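Local coordinates for protein transcriptional regulator, LYSR family (Neisseria meningitidis, PDB 4AB5) that probably regulates transcription of methionine biosynthesis genes as a MetR-like, DNA-binding LysR family factor, represented here by its regulatory (effector-binding) domain, at residues B[24-29]-B[206-211]; B[65-68]-B[73-76]. One frame throughout, in Å; residues are numbered along the deposited sequence.

Contact 1 of 2, residues B[24-29]-B[206-211]; sequences MPAMGE and RERGFA
R208 lays its guanidinium over the carbonyl of P25 and meets the E29 carboxylate obliquely, spanning the gap between helix 196-212 and helix 20-33. The axes of the two short segments stay 10.2 Å apart and run at 131° to each other, so this long side chain does most of the bridging. Its CD passes 3.9 Å from A26 CA, where the small alanine lets the aliphatic part come close to the backbone. A bend at chi3 then brings the head group against P25 and E29. There P25 O sits above one face of the guanidinium, toward its rim, and P25 CB touches R208 NH1 at 3.8 Å. E29 comes in from the next turn: with CG anti to the backbone N (chi1 -170°) its chain extends toward the arginine, and OE1 meets R208 NE at 3.0 Å. This is a salt bridge with a weak, bent hydrogen bond. Beside it, A26 and E29 also pack on I204, and R208 NH1 makes a long, weak ion pair with D212. With an N-H...O angle of 128°, the attraction probably owes more to charge than to a directed hydrogen bond, and the arginine's methylenes add van der Waals packing.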
HETATM    1  N   MSE B  24      -1.362   7.177   9.120  1.00 37.52           N
HETATM    2  CA  MSE B  24       0.015   7.614   8.857  1.00 37.06           C
HETATM    3  C   MSE B  24       0.167   9.142   8.987  1.00 39.08           C
HETATM    4  O   MSE B  24       1.000   9.545   9.793  1.00 38.26           O
HETATM    5  CB  MSE B  24       0.568   7.051   7.532  1.00 39.08           C
HETATM    6  CG  MSE B  24       0.633   5.521   7.487  1.00 46.24           C
HETATM    7 SE   MSE B  24       1.557   4.664   8.987  1.00 55.63          SE
HETATM    8  CE  MSE B  24       0.019   4.126  10.123  1.00 52.79           C
ATOM      9  N   PRO B  25      -0.655  10.018   8.326  1.00 36.01           N
ATOM     10  CA  PRO B  25      -0.522  11.468   8.580  1.00 36.44           C
ATOM     11  C   PRO B  25      -0.928  11.901   9.998  1.00 42.45           C
ATOM     12  O   PRO B  25      -0.486  12.958  10.446  1.00 44.01           O
ATOM     13  CB  PRO B  25      -1.388  12.118   7.497  1.00 37.70           C
ATOM     14  CG  PRO B  25      -2.325  11.087   7.071  1.00 41.71           C
ATOM     15  CD  PRO B  25      -1.696   9.751   7.311  1.00 36.98           C
ATOM     16  N   ALA B  26      -1.735  11.082  10.716  1.00 39.84           N
ATOM     17  CA  ALA B  26      -2.131  11.353  12.108  1.00 40.30           C
ATOM     18  C   ALA B  26      -0.890  11.228  12.997  1.00 45.86           C
ATOM     19  O   ALA B  26      -0.695  12.054  13.895  1.00 47.02           O
ATOM     20  CB  ALA B  26      -3.218  10.390  12.563  1.00 40.83           C
HETATM   21  N   MSE B  27      -0.016  10.240  12.690  1.00 41.63           N
HETATM   22  CA  MSE B  27       1.266  10.012  13.367  1.00 41.85           C
HETATM   23  C   MSE B  27       2.228  11.155  13.075  1.00 42.78           C
HETATM   24  O   MSE B  27       2.976  11.565  13.960  1.00 42.15           O
HETATM   25  CB  MSE B  27       1.905   8.688  12.914  1.00 44.51           C
HETATM   26  CG  MSE B  27       1.295   7.458  13.555  1.00 53.57           C
HETATM   27 SE   MSE B  27       2.121   5.820  12.876  1.00 63.27          SE
HETATM   28  CE  MSE B  27       3.833   5.860  13.864  1.00 60.74           C
ATOM     29  N   GLY B  28       2.188  11.654  11.835  1.00 38.13           N
ATOM     30  CA  GLY B  28       3.016  12.758  11.355  1.00 36.95           C
ATOM     31  C   GLY B  28       2.727  14.094  12.009  1.00 40.41           C
ATOM     32  O   GLY B  28       3.603  14.963  12.040  1.00 39.79           O
ATOM     33  N   GLU B  29       1.484  14.274  12.510  1.00 37.94           N
ATOM     34  CA  GLU B  29       1.010  15.479  13.210  1.00 38.64           C
ATOM     35  C   GLU B  29       1.314  15.350  14.707  1.00 42.25           C
ATOM     36  O   GLU B  29       1.768  16.310  15.327  1.00 44.02           O
ATOM     37  CB  GLU B  29      -0.500  15.693  12.950  1.00 40.64           C
ATOM     38  CG  GLU B  29      -1.039  17.035  13.420  1.00 53.92           C
ATOM     39  CD  GLU B  29      -2.481  17.312  13.036  1.00 77.13           C
ATOM     40  OE1 GLU B  29      -2.711  17.836  11.922  1.00 77.55           O
ATOM     41  OE2 GLU B  29      -3.386  16.997  13.840  1.00 68.76           O
ATOM     42  N   ARG B 206      -9.576  12.000  14.842  1.00 38.86           N
ATOM     43  CA  ARG B 206     -10.929  12.525  14.636  1.00 39.52           C
ATOM     44  C   ARG B 206     -10.958  13.865  13.904  1.00 45.36           C
ATOM     45  O   ARG B 206     -11.684  13.985  12.917  1.00 46.67           O
ATOM     46  CB  ARG B 206     -11.725  12.587  15.949  1.00 39.47           C
ATOM     47  CG  ARG B 206     -12.199  11.229  16.446  1.00 42.25           C
ATOM     48  CD  ARG B 206     -13.182  11.351  17.609  1.00 42.64           C
ATOM     49  NE  ARG B 206     -12.576  11.966  18.789  1.00 43.82           N
ATOM     50  CZ  ARG B 206     -11.986  11.298  19.776  1.00 57.71           C
ATOM     51  NH1 ARG B 206     -11.952   9.970  19.763  1.00 36.69           N
ATOM     52  NH2 ARG B 206     -11.436  11.956  20.792  1.00 49.71           N
ATOM     53  N   GLU B 207     -10.160  14.858  14.352  1.00 42.09           N
ATOM     54  CA  GLU B 207     -10.089  16.179  13.708  1.00 42.08           C
ATOM     55  C   GLU B 207      -9.633  16.055  12.272  1.00 42.25           C
ATOM     56  O   GLU B 207     -10.197  16.717  11.407  1.00 41.50           O
ATOM     57  CB  GLU B 207      -9.153  17.143  14.460  1.00 44.05           C
ATOM     58  CG  GLU B 207      -9.705  17.656  15.781  1.00 60.43           C
ATOM     59  CD  GLU B 207      -8.750  18.463  16.647  1.00 90.27           C
ATOM     60  OE1 GLU B 207      -7.514  18.271  16.546  1.00 84.12           O
ATOM     61  OE2 GLU B 207      -9.255  19.264  17.468  1.00 87.80           O
ATOM     62  N   ARG B 208      -8.622  15.196  12.023  1.00 37.83           N
ATOM     63  CA  ARG B 208      -8.057  14.959  10.694  1.00 36.63           C
ATOM     64  C   ARG B 208      -9.032  14.258   9.773  1.00 39.63           C
ATOM     65  O   ARG B 208      -9.180  14.672   8.626  1.00 38.46           O
ATOM     66  CB  ARG B 208      -6.730  14.187  10.763  1.00 35.79           C
ATOM     67  CG  ARG B 208      -5.536  15.037  11.133  1.00 42.40           C
ATOM     68  CD  ARG B 208      -4.232  14.326  10.804  1.00 48.86           C
ATOM     69  NE  ARG B 208      -3.195  15.284  10.426  1.00 53.56           N
ATOM     70  CZ  ARG B 208      -2.925  15.653   9.177  1.00 63.48           C
ATOM     71  NH1 ARG B 208      -3.604  15.134   8.165  1.00 35.10           N
ATOM     72  NH2 ARG B 208      -1.970  16.540   8.932  1.00 68.66           N
ATOM     73  N   GLY B 209      -9.671  13.206  10.276  1.00 36.86           N
ATOM     74  CA  GLY B 209     -10.632  12.419   9.514  1.00 36.53           C
ATOM     75  C   GLY B 209     -11.834  13.238   9.095  1.00 40.27           C
ATOM     76  O   GLY B 209     -12.161  13.295   7.906  1.00 40.48           O
ATOM     77  N   PHE B 210     -12.470  13.916  10.062  1.00 35.51           N
ATOM     78  CA  PHE B 210     -13.655  14.734   9.804  1.00 36.25           C
ATOM     79  C   PHE B 210     -13.446  15.914   8.864  1.00 41.67           C
ATOM     80  O   PHE B 210     -14.412  16.406   8.270  1.00 42.23           O
ATOM     81  CB  PHE B 210     -14.334  15.142  11.118  1.00 39.19           C
ATOM     82  CG  PHE B 210     -15.133  14.016  11.738  1.00 41.39           C
ATOM     83  CD1 PHE B 210     -16.310  13.562  11.140  1.00 45.09           C
ATOM     84  CD2 PHE B 210     -14.720  13.418  12.921  1.00 43.33           C
ATOM     85  CE1 PHE B 210     -17.051  12.530  11.713  1.00 46.78           C
ATOM     86  CE2 PHE B 210     -15.460  12.381  13.490  1.00 47.45           C
ATOM     87  CZ  PHE B 210     -16.620  11.942  12.881  1.00 46.26           C
ATOM     88  N   ALA B 211     -12.183  16.346   8.710  1.00 38.41           N
ATOM     89  CA  ALA B 211     -11.803  17.461   7.851  1.00 38.55           C
ATOM     90  C   ALA B 211     -11.300  17.001   6.482  1.00 43.59           C
ATOM     91  O   ALA B 211     -11.352  17.780   5.528  1.00 44.82           O
ATOM     92  CB  ALA B 211     -10.744  18.300   8.541  1.00 39.11           C
TER

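Contact 2 of 2, residues B[65-68]-B[73-76]; sequences EAEK and SFQP
E65 meets F74 through its backbone: the carbonyl O lies 3.6 Å from F74 CE1, while the CB of this glutamate points away from the strand. Its carboxylate makes instead a long, weak ion pair with K122, which lies on helix 119-125. At A66 the chain passes directly over the phenyl ring. A66 CA stands 3.7 Å from the ring centroid and only 7° off the normal, a CH-pi contact of nearly ideal alignment. The methyl is carried toward the root of the ring, with A66 CB 3.9 Å from F74 CG, and it also packs on Y185 of strand 171-189. E67 takes the chain past the far end of the phenyl group. Its O approaches F74 CE2 at 3.1 Å, obliquely, and its CG lies 4.4 Å from F74 CZ; the E67 side chain also touches D48. By K68 the loop is leaving: K68 N is 4.4 Å from F74 CE2, and the CB of K68 points away from the strand.

One residue of the strand answers all of this. F74 has CG anti to its carbonyl carbon (chi1 -66°), and this rotamer lays the ring flat beneath the loop backbone, presenting a face to A66 CA. No hydrogen bond joins the two segments, so the loop rests on the strand through CH-pi and van der Waals contact. The strand is secured separately, by backbone hydrogen bonds of S73 with I188 and of Q75 with A186. Here an irregular connection from strand 60-63 folds back over the start of long strand 72-86, on the surface of the periplasmic-binding-protein-like fold of LysR regulatory domains.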
ATOM      1  N   GLU B  65     -14.881  -2.959  16.100  1.00 57.30           N
ATOM      2  CA  GLU B  65     -15.927  -3.248  17.075  1.00 59.48           C
ATOM      3  C   GLU B  65     -15.484  -2.917  18.507  1.00 64.91           C
ATOM      4  O   GLU B  65     -14.303  -3.037  18.845  1.00 64.30           O
ATOM      5  CB  GLU B  65     -16.501  -4.676  16.925  1.00 61.78           C
ATOM      6  CG  GLU B  65     -15.564  -5.811  17.308  1.00 76.49           C
ATOM      7  CD  GLU B  65     -14.662  -6.319  16.202  1.00107.31           C
ATOM      8  OE1 GLU B  65     -13.700  -5.602  15.842  1.00106.46           O
ATOM      9  OE2 GLU B  65     -14.898  -7.450  15.720  1.00106.37           O
ATOM     10  N   ALA B  66     -16.436  -2.458  19.319  1.00 62.61           N
ATOM     11  CA  ALA B  66     -16.216  -2.049  20.703  1.00 63.46           C
ATOM     12  C   ALA B  66     -16.785  -3.125  21.661  1.00 70.59           C
ATOM     13  O   ALA B  66     -17.607  -2.841  22.542  1.00 71.33           O
ATOM     14  CB  ALA B  66     -16.856  -0.689  20.946  1.00 64.30           C
ATOM     15  N   GLU B  67     -16.325  -4.375  21.452  1.00 67.56           N
ATOM     16  CA  GLU B  67     -16.675  -5.574  22.221  1.00 68.85           C
ATOM     17  C   GLU B  67     -16.237  -5.388  23.674  1.00 70.17           C
ATOM     18  O   GLU B  67     -15.034  -5.380  23.955  1.00 69.30           O
ATOM     19  CB  GLU B  67     -16.031  -6.836  21.581  1.00 70.51           C
ATOM     20  CG  GLU B  67     -14.603  -6.634  21.057  1.00 85.75           C
ATOM     21  CD  GLU B  67     -14.063  -7.579  19.994  1.00121.21           C
ATOM     22  OE1 GLU B  67     -14.583  -8.712  19.856  1.00124.73           O
ATOM     23  OE2 GLU B  67     -13.099  -7.179  19.300  1.00119.79           O
ATOM     24  N   LYS B  68     -17.214  -5.160  24.583  1.00 65.08           N
ATOM     25  CA  LYS B  68     -16.949  -4.930  26.001  1.00 64.71           C
ATOM     26  C   LYS B  68     -16.024  -6.014  26.557  1.00 66.76           C
ATOM     27  O   LYS B  68     -16.393  -7.183  26.634  1.00 68.39           O
ATOM     28  CB  LYS B  68     -18.254  -4.780  26.804  1.00 68.89           C
ATOM     29  CG  LYS B  68     -18.047  -4.519  28.297  1.00 83.31           C
ATOM     30  CD  LYS B  68     -19.348  -4.155  28.999  1.00 93.87           C
ATOM     31  CE  LYS B  68     -19.104  -3.852  30.456  1.00106.03           C
ATOM     32  NZ  LYS B  68     -20.290  -3.234  31.106  1.00116.21           N
ATOM     33  N   SER B  73     -10.512  -0.185  27.406  1.00 50.67           N
ATOM     34  CA  SER B  73     -11.433   0.933  27.196  1.00 49.88           C
ATOM     35  C   SER B  73     -11.455   1.361  25.730  1.00 50.42           C
ATOM     36  O   SER B  73     -10.418   1.401  25.064  1.00 46.88           O
ATOM     37  CB  SER B  73     -11.100   2.114  28.100  1.00 52.51           C
ATOM     38  OG  SER B  73     -11.095   1.705  29.456  1.00 61.48           O
ATOM     39  N   PHE B  74     -12.662   1.638  25.232  1.00 47.19           N
ATOM     40  CA  PHE B  74     -12.898   2.027  23.846  1.00 44.78           C
ATOM     41  C   PHE B  74     -13.227   3.481  23.717  1.00 50.87           C
ATOM     42  O   PHE B  74     -13.929   4.050  24.562  1.00 51.20           O
ATOM     43  CB  PHE B  74     -14.022   1.188  23.218  1.00 45.72           C
ATOM     44  CG  PHE B  74     -13.655  -0.260  23.082  1.00 45.93           C
ATOM     45  CD1 PHE B  74     -12.905  -0.706  21.994  1.00 46.80           C
ATOM     46  CD2 PHE B  74     -14.045  -1.184  24.045  1.00 47.79           C
ATOM     47  CE1 PHE B  74     -12.551  -2.052  21.875  1.00 47.74           C
ATOM     48  CE2 PHE B  74     -13.705  -2.531  23.922  1.00 50.43           C
ATOM     49  CZ  PHE B  74     -12.964  -2.961  22.839  1.00 47.91           C
ATOM     50  N   GLN B  75     -12.740   4.072  22.625  1.00 48.44           N
ATOM     51  CA  GLN B  75     -12.953   5.464  22.292  1.00 49.31           C
ATOM     52  C   GLN B  75     -13.459   5.519  20.853  1.00 54.06           C
ATOM     53  O   GLN B  75     -12.754   5.046  19.950  1.00 53.41           O
ATOM     54  CB  GLN B  75     -11.645   6.250  22.453  1.00 50.46           C
ATOM     55  CG  GLN B  75     -11.845   7.753  22.571  1.00 73.38           C
ATOM     56  CD  GLN B  75     -10.618   8.499  23.045  1.00 92.22           C
ATOM     57  OE1 GLN B  75     -10.620   9.724  23.108  1.00 92.53           O
ATOM     58  NE2 GLN B  75      -9.470   7.831  23.148  1.00 78.06           N
ATOM     59  N   PRO B  76     -14.685   6.037  20.605  1.00 50.45           N
ATOM     60  CA  PRO B  76     -15.168   6.115  19.215  1.00 49.02           C
ATOM     61  C   PRO B  76     -14.344   7.074  18.359  1.00 52.07           C
ATOM     62  O   PRO B  76     -13.931   8.138  18.830  1.00 53.53           O
ATOM     63  CB  PRO B  76     -16.606   6.609  19.361  1.00 51.95           C
ATOM     64  CG  PRO B  76     -16.645   7.310  20.671  1.00 57.87           C
ATOM     65  CD  PRO B  76     -15.664   6.611  21.552  1.00 53.44           C
TER

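How the contacts relate
Helix 196-212 ties the two contacts together. Their centres are 20 Å apart, yet R206, two residues before the arginine of contact 1, reaches the strand of contact 2: R206 NH1 lies 2.9 Å from P76 O in a probable hydrogen bond, and R206 NH2 is 3.3 Å from Q75 OE1. The helix thus sends one arginine to helix 20-33 and another to strand 72-86, beside other packing on both sides. Along the strand, F74 and Q75 direct their side chains to different sides, the former to the loop 65-68 and the latter to the helix. Contact 2 falls within the 176 residues separating the segments of contact 1. Near contact 1, M24 and M27, both selenomethionine, pack on Q145 of the second subunit.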